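Local structure of thermostable carboxypeptidase 1 (Pyrococcus furiosus, 1KA2) at residues 177-182 and 485-490. The protein is a metal-dependent carboxypeptidase of the M32 family, active with cobalt, that removes amino acids one by one from the C-terminus of peptides with broad specificity. Sequence-based numbering, arbitrary orientation.
Sequences EVLEKK and MDAEYF
The CA atoms nearest each other across the contact are those of Val178 and Ala487, 6.4 Å apart, where helix 169-192 passes the loop and first turn that open helix 488-498. Ala487 points its methyl at the neighbouring helix, and CB packs against two branches, 3.6 Å from CG1 of Val178 and 3.7 Å from CD1 of Leu179. With CG1 of Val178 anti to the backbone N (chi1 167°), that branch also touches OE2 of Glu488. The C-terminal helix of this largely helical M32 fold is thus joined at its start to a helix some 300 residues earlier, away from the metal site. Ahead of the turn that leads into helix 488-498, Asp486 OD1 accepts a weak capping bond from Glu488 N (3.4 Å), while Phe490 continues inward onto Leu183 and Leu428. Toward the outside, Lys182 runs extended beyond CG and crosses the bent chain of Glu488 at about a right angle. Its NZ forms a salt bridge of 2.6 Å with Glu488 OE2, reaching the oxygen from above the carboxylate plane, 45° out of it. An alanine in place of Glu488 would probably leave the Lys182 ammonium without its carboxylate mate and free to swing, and take from Val178 CG1 its contact with OE2.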
loop_
_atom_site.group_PDB
_atom_site.type_symbol
_atom_site.label_atom_id
_atom_site.label_comp_id
_atom_site.label_asym_id
_atom_site.label_seq_id
_atom_site.Cartn_x
_atom_site.Cartn_y
_atom_site.Cartn_z
ATOM N N GLU A 177 -1.142 -23.676 35.985
ATOM C CA GLU A 177 -1.131 -24.281 37.316
ATOM C C GLU A 177 0.109 -23.762 38.036
ATOM O O GLU A 177 0.039 -23.320 39.181
ATOM C CB GLU A 177 -1.082 -25.811 37.214
ATOM C CG GLU A 177 -2.336 -26.413 36.600
ATOM C CD GLU A 177 -2.302 -27.929 36.535
ATOM O OE1 GLU A 177 -1.334 -28.480 35.970
ATOM O OE2 GLU A 177 -3.249 -28.568 37.039
ATOM N N VAL A 178 1.241 -23.814 37.340
ATOM C CA VAL A 178 2.509 -23.341 37.876
ATOM C C VAL A 178 2.422 -21.858 38.222
ATOM O O VAL A 178 3.067 -21.392 39.163
ATOM C CB VAL A 178 3.643 -23.553 36.852
ATOM C CG1 VAL A 178 4.888 -22.781 37.271
ATOM C CG2 VAL A 178 3.947 -25.033 36.726
ATOM N N LEU A 179 1.627 -21.116 37.457
ATOM C CA LEU A 179 1.459 -19.686 37.700
ATOM C C LEU A 179 0.552 -19.430 38.896
ATOM O O LEU A 179 0.887 -18.635 39.773
ATOM C CB LEU A 179 0.892 -18.998 36.451
ATOM C CG LEU A 179 1.877 -18.272 35.517
ATOM C CD1 LEU A 179 3.265 -18.873 35.610
ATOM C CD2 LEU A 179 1.357 -18.331 34.087
ATOM N N GLU A 180 -0.589 -20.109 38.942
ATOM C CA GLU A 180 -1.520 -19.927 40.049
ATOM C C GLU A 180 -0.971 -20.281 41.433
ATOM O O GLU A 180 -1.416 -19.720 42.434
ATOM C CB GLU A 180 -2.810 -20.713 39.800
ATOM C CG GLU A 180 -3.864 -19.905 39.080
ATOM C CD GLU A 180 -5.247 -20.516 39.176
ATOM O OE1 GLU A 180 -5.512 -21.520 38.477
ATOM O OE2 GLU A 180 -6.069 -19.987 39.961
ATOM N N LYS A 181 -0.005 -21.192 41.502
ATOM C CA LYS A 181 0.556 -21.580 42.798
ATOM C C LYS A 181 1.886 -20.887 43.114
ATOM O O LYS A 181 2.265 -20.749 44.279
ATOM C CB LYS A 181 0.750 -23.099 42.851
ATOM C CG LYS A 181 -0.464 -23.910 42.376
ATOM C CD LYS A 181 -1.681 -23.783 43.298
ATOM C CE LYS A 181 -1.525 -24.615 44.567
ATOM N NZ LYS A 181 -2.773 -24.609 45.387
ATOM N N LYS A 182 2.586 -20.433 42.080
ATOM C CA LYS A 182 3.871 -19.789 42.290
ATOM C C LYS A 182 3.928 -18.305 41.950
ATOM O O LYS A 182 4.633 -17.544 42.612
ATOM C CB LYS A 182 4.936 -20.566 41.516
ATOM C CG LYS A 182 4.902 -22.043 41.876
ATOM C CD LYS A 182 6.000 -22.862 41.228
ATOM C CE LYS A 182 5.927 -24.303 41.722
ATOM N NZ LYS A 182 6.932 -25.173 41.065
ATOM N N MET A 485 8.838 -25.262 26.890
ATOM C CA MET A 485 8.410 -24.108 27.657
ATOM C C MET A 485 8.228 -24.547 29.107
ATOM O O MET A 485 7.782 -25.663 29.373
ATOM C CB MET A 485 7.083 -23.562 27.103
ATOM C CG MET A 485 6.507 -22.405 27.905
ATOM S SD MET A 485 4.985 -21.728 27.213
ATOM C CE MET A 485 3.748 -22.607 28.135
ATOM N N ASP A 486 8.596 -23.673 30.035
ATOM C CA ASP A 486 8.450 -23.948 31.459
ATOM C C ASP A 486 8.166 -22.646 32.186
ATOM O O ASP A 486 9.044 -21.794 32.341
ATOM C CB ASP A 486 9.711 -24.598 32.028
ATOM C CG ASP A 486 9.696 -24.660 33.550
ATOM O OD1 ASP A 486 8.668 -25.072 34.134
ATOM O OD2 ASP A 486 10.718 -24.298 34.164
ATOM N N ALA A 487 6.925 -22.500 32.625
ATOM C CA ALA A 487 6.485 -21.304 33.323
ATOM C C ALA A 487 7.407 -20.862 34.451
ATOM O O ALA A 487 7.461 -19.679 34.777
ATOM C CB ALA A 487 5.085 -21.523 33.860
ATOM N N GLU A 488 8.129 -21.809 35.045
ATOM C CA GLU A 488 9.033 -21.513 36.162
ATOM C C GLU A 488 9.960 -20.314 35.969
ATOM O O GLU A 488 10.205 -19.565 36.919
ATOM C CB GLU A 488 9.876 -22.747 36.504
ATOM C CG GLU A 488 9.118 -23.859 37.220
ATOM C CD GLU A 488 8.521 -23.394 38.536
ATOM O OE1 GLU A 488 9.191 -22.607 39.243
ATOM O OE2 GLU A 488 7.391 -23.822 38.864
ATOM N N TYR A 489 10.477 -20.134 34.752
ATOM C CA TYR A 489 11.382 -19.019 34.471
ATOM C C TYR A 489 10.741 -17.660 34.674
ATOM O O TYR A 489 11.359 -16.748 35.232
ATOM C CB TYR A 489 11.926 -19.104 33.048
ATOM C CG TYR A 489 12.936 -20.204 32.860
ATOM C CD1 TYR A 489 12.552 -21.454 32.387
ATOM C CD2 TYR A 489 14.279 -20.000 33.169
ATOM C CE1 TYR A 489 13.482 -22.472 32.223
ATOM C CE2 TYR A 489 15.214 -21.015 33.015
ATOM C CZ TYR A 489 14.807 -22.244 32.539
ATOM O OH TYR A 489 15.727 -23.243 32.364
ATOM N N PHE A 490 9.505 -17.518 34.213
ATOM C CA PHE A 490 8.794 -16.256 34.365
ATOM C C PHE A 490 8.668 -15.903 35.846
ATOM O O PHE A 490 8.771 -14.739 36.226
ATOM C CB PHE A 490 7.397 -16.345 33.735
ATOM C CG PHE A 490 6.638 -15.044 33.757
ATOM C CD1 PHE A 490 7.016 -13.985 32.932
ATOM C CD2 PHE A 490 5.558 -14.869 34.620
ATOM C CE1 PHE A 490 6.327 -12.769 32.964
ATOM C CE2 PHE A 490 4.864 -13.660 34.664
ATOM C CZ PHE A 490 5.250 -12.605 33.832
#